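Local coordinates for protein regulator of chromosome condensation (Saccharomyces cerevisiae, PDB 3OF7) that acts as the guanine nucleotide exchange factor that promotes replacement of GDP by GTP on GSP1/GSP2, binds chromatin, and controls RNA metabolism and nuclear export, at residues S140-A145 and E168-G173; S202-V207 and L219-M224. All coordinates share one frame; numbering follows the deposited sequence.

Interaction 1 of 2, residues S140-A145 and E168-G173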
# COMPACT_ATOMS: atom_id res chain seq x y z
N SER A 140 -25.04 -1.93 -1.53
CA SER A 140 -24.12 -2.77 -0.76
C SER A 140 -23.49 -2.02 0.41
O SER A 140 -22.94 -2.65 1.32
CB SER A 140 -23.01 -3.34 -1.66
OG SER A 140 -23.56 -4.18 -2.66
N PHE A 141 -23.58 -0.69 0.39
CA PHE A 141 -23.07 0.13 1.49
C PHE A 141 -24.19 0.98 2.10
O PHE A 141 -24.36 2.13 1.70
CB PHE A 141 -21.94 1.06 1.02
CG PHE A 141 -20.76 0.34 0.43
CD1 PHE A 141 -19.83 -0.30 1.25
CD2 PHE A 141 -20.55 0.34 -0.95
CE1 PHE A 141 -18.71 -0.94 0.70
CE2 PHE A 141 -19.44 -0.31 -1.51
CZ PHE A 141 -18.53 -0.95 -0.68
N PRO A 142 -24.93 0.41 3.08
CA PRO A 142 -25.99 1.20 3.75
C PRO A 142 -25.60 2.58 4.31
O PRO A 142 -26.44 3.47 4.31
CB PRO A 142 -26.45 0.26 4.88
CG PRO A 142 -26.26 -1.10 4.30
CD PRO A 142 -24.95 -1.00 3.51
N PRO A 143 -24.35 2.77 4.80
CA PRO A 143 -24.07 4.13 5.26
C PRO A 143 -24.23 5.23 4.20
O PRO A 143 -24.49 6.37 4.57
CB PRO A 143 -22.61 4.05 5.74
CG PRO A 143 -22.48 2.64 6.22
CD PRO A 143 -23.28 1.83 5.22
N LEU A 144 -24.11 4.89 2.92
CA LEU A 144 -24.19 5.88 1.85
C LEU A 144 -25.56 6.54 1.75
O LEU A 144 -25.66 7.76 1.54
CB LEU A 144 -23.79 5.29 0.50
CG LEU A 144 -22.33 4.85 0.34
CD1 LEU A 144 -22.12 4.18 -1.01
CD2 LEU A 144 -21.35 6.01 0.53
N ALA A 145 -26.61 5.73 1.91
CA ALA A 145 -27.99 6.22 1.91
C ALA A 145 -28.30 7.12 3.11
O ALA A 145 -29.22 7.93 3.06
CB ALA A 145 -28.97 5.05 1.85
N GLU A 168 -17.58 3.48 10.88
CA GLU A 168 -17.94 2.11 10.53
C GLU A 168 -17.01 1.53 9.47
O GLU A 168 -16.51 2.25 8.61
CB GLU A 168 -19.38 2.05 10.02
CG GLU A 168 -20.43 2.39 11.09
CD GLU A 168 -21.84 1.98 10.70
OE1 GLU A 168 -22.10 1.75 9.50
OE2 GLU A 168 -22.70 1.90 11.61
N VAL A 169 -16.80 0.21 9.55
CA VAL A 169 -15.91 -0.50 8.64
C VAL A 169 -16.69 -1.58 7.89
O VAL A 169 -17.34 -2.43 8.50
CB VAL A 169 -14.73 -1.14 9.42
CG1 VAL A 169 -13.89 -2.05 8.52
CG2 VAL A 169 -13.85 -0.07 10.04
N TYR A 170 -16.65 -1.52 6.56
CA TYR A 170 -17.18 -2.60 5.72
C TYR A 170 -16.02 -3.39 5.13
O TYR A 170 -15.02 -2.81 4.70
CB TYR A 170 -18.12 -2.06 4.62
CG TYR A 170 -19.54 -1.87 5.12
CD1 TYR A 170 -19.83 -0.91 6.10
CD2 TYR A 170 -20.59 -2.66 4.64
CE1 TYR A 170 -21.12 -0.74 6.58
CE2 TYR A 170 -21.89 -2.49 5.11
CZ TYR A 170 -22.14 -1.53 6.08
OH TYR A 170 -23.43 -1.37 6.55
N ALA A 171 -16.16 -4.71 5.13
CA ALA A 171 -15.09 -5.59 4.68
C ALA A 171 -15.66 -6.72 3.84
O ALA A 171 -16.84 -7.07 3.97
CB ALA A 171 -14.32 -6.13 5.86
N TRP A 172 -14.83 -7.25 2.94
CA TRP A 172 -15.19 -8.39 2.09
C TRP A 172 -13.95 -9.11 1.55
O TRP A 172 -12.83 -8.61 1.66
CB TRP A 172 -16.15 -7.97 0.95
CG TRP A 172 -15.67 -6.90 -0.02
CD1 TRP A 172 -15.22 -7.09 -1.29
CD2 TRP A 172 -15.64 -5.48 0.20
NE1 TRP A 172 -14.89 -5.89 -1.88
CE2 TRP A 172 -15.14 -4.88 -0.98
CE3 TRP A 172 -15.97 -4.65 1.29
CZ2 TRP A 172 -14.96 -3.50 -1.11
CZ3 TRP A 172 -15.79 -3.26 1.16
CH2 TRP A 172 -15.29 -2.71 -0.04
N GLY A 173 -14.16 -10.30 0.99
CA GLY A 173 -13.07 -11.14 0.50
C GLY A 173 -12.73 -12.21 1.53
O GLY A 173 -13.64 -12.79 2.14
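Phe141 and Trp172 meet through contrasting first torsions: CG of Phe141 stands anti to its carbonyl carbon (chi1 -58°), whereas CG of Trp172 lies between its backbone N and carbonyl carbon (chi1 59°). The two side chains cross at about a right angle, and the edge of the phenylalanine is directed at the face of the six-membered ring of Trp172 in an offset edge-to-face stack, ring planes 64° apart. At its nearest point Phe141 CZ is 3.7 Å from Trp172 CH2. Phe141 also slides past Tyr170, running the opposite way, Phe141 CE1 lying 4.1 Å from Tyr170 CB.

Two consecutive prolines receive the far end of the tyrosine. Pro143 and Tyr170 reach toward each other tip to tip, Pro143 CD lying 3.6 Å from Tyr170 CE1, while Pro142 CD comes within 3.4 Å of Tyr170 OH. Beyond them the extended Glu168 brings OE1 to 3.4 Å from Pro143 CG. No hydrogen bond links the segments; mostly ring and methylene surfaces meet, with Tyr170 OH and Glu168 OE1 resting against proline carbons, a largely apolar docking of a loop onto a propeller blade.

Tyr170 and Trp172 project from strand 169-177, which pairs with strand 159-164 on one flank and strand 195-197 on the other. Pro195 of the latter touches both Phe141 and Trp172, and Phe164 of the former packs on Pro143, so the loop and short helix 142-145 rest across three strands of one blade.

Interaction 2 of 2, residues S202-V207 and L219-M224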
# COMPACT_ATOMS: atom_id res chain seq x y z
N SER A 202 -14.37 -1.42 18.95
CA SER A 202 -13.82 -0.36 19.79
C SER A 202 -14.91 0.59 20.29
O SER A 202 -15.97 0.71 19.66
CB SER A 202 -12.74 0.43 19.04
OG SER A 202 -12.27 1.51 19.84
N LYS A 203 -14.63 1.25 21.40
CA LYS A 203 -15.51 2.29 21.94
C LYS A 203 -15.26 3.62 21.21
O LYS A 203 -15.98 4.60 21.42
CB LYS A 203 -15.28 2.47 23.44
CG LYS A 203 -15.57 1.22 24.27
N TYR A 204 -14.24 3.64 20.36
CA TYR A 204 -13.87 4.82 19.60
C TYR A 204 -14.03 4.57 18.11
O TYR A 204 -14.04 3.42 17.66
CB TYR A 204 -12.43 5.22 19.92
CG TYR A 204 -12.23 5.66 21.34
CD1 TYR A 204 -11.94 4.73 22.35
CD2 TYR A 204 -12.36 7.00 21.70
CE1 TYR A 204 -11.77 5.12 23.67
CE2 TYR A 204 -12.18 7.41 23.03
CZ TYR A 204 -11.90 6.46 24.00
OH TYR A 204 -11.73 6.86 25.31
N ASN A 205 -14.16 5.65 17.34
CA ASN A 205 -14.25 5.54 15.89
C ASN A 205 -12.91 5.09 15.31
O ASN A 205 -11.85 5.48 15.79
CB ASN A 205 -14.63 6.89 15.27
CG ASN A 205 -16.13 7.17 15.33
OD1 ASN A 205 -16.91 6.39 15.89
ND2 ASN A 205 -16.53 8.29 14.75
N ILE A 206 -12.98 4.26 14.28
CA ILE A 206 -11.79 3.91 13.51
C ILE A 206 -11.42 5.10 12.62
O ILE A 206 -12.30 5.70 12.00
CB ILE A 206 -12.02 2.63 12.67
CG1 ILE A 206 -12.44 1.47 13.58
CG2 ILE A 206 -10.77 2.30 11.83
CD1 ILE A 206 -11.51 1.24 14.79
N VAL A 207 -10.14 5.44 12.59
CA VAL A 207 -9.66 6.63 11.88
C VAL A 207 -8.71 6.32 10.70
O VAL A 207 -8.55 7.14 9.79
CB VAL A 207 -8.98 7.64 12.84
CG1 VAL A 207 -9.96 8.08 13.94
CG2 VAL A 207 -7.69 7.07 13.45
N LEU A 219 -6.63 1.67 13.25
CA LEU A 219 -6.27 2.62 14.31
C LEU A 219 -7.53 3.36 14.73
O LEU A 219 -8.34 3.76 13.88
CB LEU A 219 -5.23 3.62 13.81
CG LEU A 219 -4.70 4.70 14.77
CD1 LEU A 219 -4.00 4.09 15.99
CD2 LEU A 219 -3.73 5.62 14.01
N ASP A 220 -7.72 3.54 16.04
CA ASP A 220 -8.90 4.28 16.51
C ASP A 220 -8.55 5.65 17.08
O ASP A 220 -7.38 6.01 17.19
CB ASP A 220 -9.79 3.43 17.44
CG ASP A 220 -9.22 3.28 18.84
OD1 ASP A 220 -8.26 3.98 19.20
OD2 ASP A 220 -9.76 2.43 19.59
N GLU A 221 -9.59 6.41 17.45
CA GLU A 221 -9.44 7.78 17.95
C GLU A 221 -8.48 7.93 19.13
O GLU A 221 -7.80 8.95 19.23
CB GLU A 221 -10.79 8.36 18.34
CG GLU A 221 -11.77 8.52 17.22
CD GLU A 221 -13.10 9.07 17.72
OE1 GLU A 221 -13.30 10.30 17.61
OE2 GLU A 221 -13.91 8.28 18.23
N GLU A 222 -8.45 6.94 20.02
CA GLU A 222 -7.58 7.02 21.21
C GLU A 222 -6.16 6.51 20.96
O GLU A 222 -5.28 6.62 21.82
CB GLU A 222 -8.21 6.35 22.44
CG GLU A 222 -8.22 4.81 22.43
CD GLU A 222 -8.46 4.20 23.81
OE1 GLU A 222 -8.23 4.88 24.83
OE2 GLU A 222 -8.89 3.02 23.88
N GLY A 223 -5.92 5.96 19.76
CA GLY A 223 -4.58 5.52 19.40
C GLY A 223 -4.33 4.04 19.63
O GLY A 223 -3.18 3.60 19.63
N MET A 224 -5.40 3.27 19.81
CA MET A 224 -5.29 1.82 19.95
C MET A 224 -5.21 1.20 18.55
O MET A 224 -5.91 1.63 17.62
CB MET A 224 -6.50 1.25 20.71
CG MET A 224 -6.39 -0.23 21.12
SD MET A 224 -5.24 -0.58 22.48
CE MET A 224 -6.23 -0.07 23.90
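Tyr204 and Glu222 cross at about a right angle, the glutamate's aliphatic stem lying over one face of the ring. Glu222 CB sits above the ring centre, 3.9 Å from the centroid of Tyr204, a CH-pi contact. Glu222 CG lies between its own backbone N and carbonyl carbon (chi1 74°), over the same face. Farther out, the carboxylate plane is turned 29° from the ring, and Glu222 CD lies 3.4 Å from Tyr204 CE1.

Asn205 and Glu221 instead lie side by side, pointing the same way, their amide and carboxylate planes 26° apart. The extended Glu221 chain reaches across to the backbone of Asn205: Asn205 N donates to Glu221 OE2 (2.8 Å) from the anti side, and Glu221 N returns a bond to Asn205 O at 3.0 Å. This reciprocal pair ties side chain and backbone of one residue to the backbone of the other.

Asp220 divides its carboxylate between the segments. Ser202 OG donates to Asp220 OD2 at 2.7 Å while accepting from Tyr204 N, which closes an ST turn; Asp220 OD1 takes Met224 N from above the carboxylate plane (3.0 Å), with weak bonds from Glu222 N and Gly223 N. The carboxylate thus braces the type I turn from Asp220 to Gly223.

Val207 N bonds to Leu219 O at 2.8 Å, and Ile206 and Asp220 form an antiparallel non-hydrogen-bonded pair. This bond and this bridge belong to the hairpin of strands 206-211 and 215-220; the turn leads into strand 225-229, whose Phe226 touches Ser202 and Asp220, and Leu219 packs on Val259 and Ile262 of the adjoining blade's strand 259-264.

Interactions 1 and 2 follow one another along the chain, interaction 1 being complete in sequence before interaction 2 begins, and their centres lie about 18 Å apart. They are joined directly by packing of Val169 CG2 on Ile206 CG1, 4.1 Å apart, between neighbouring blades of the RCC1-like beta-propeller. Val169 is next to Tyr170 on the strand that receives the loop of interaction 1, whereas Ile206 belongs to the hairpin of interaction 2. The contrast illustrates two kinds of contact within a propeller: apolar docking of a loop on strands in interaction 1, and backbone and carboxylate hydrogen bonds around a strand-to-strand turn in interaction 2. Each is centred about 21 Å from the centre of the chain.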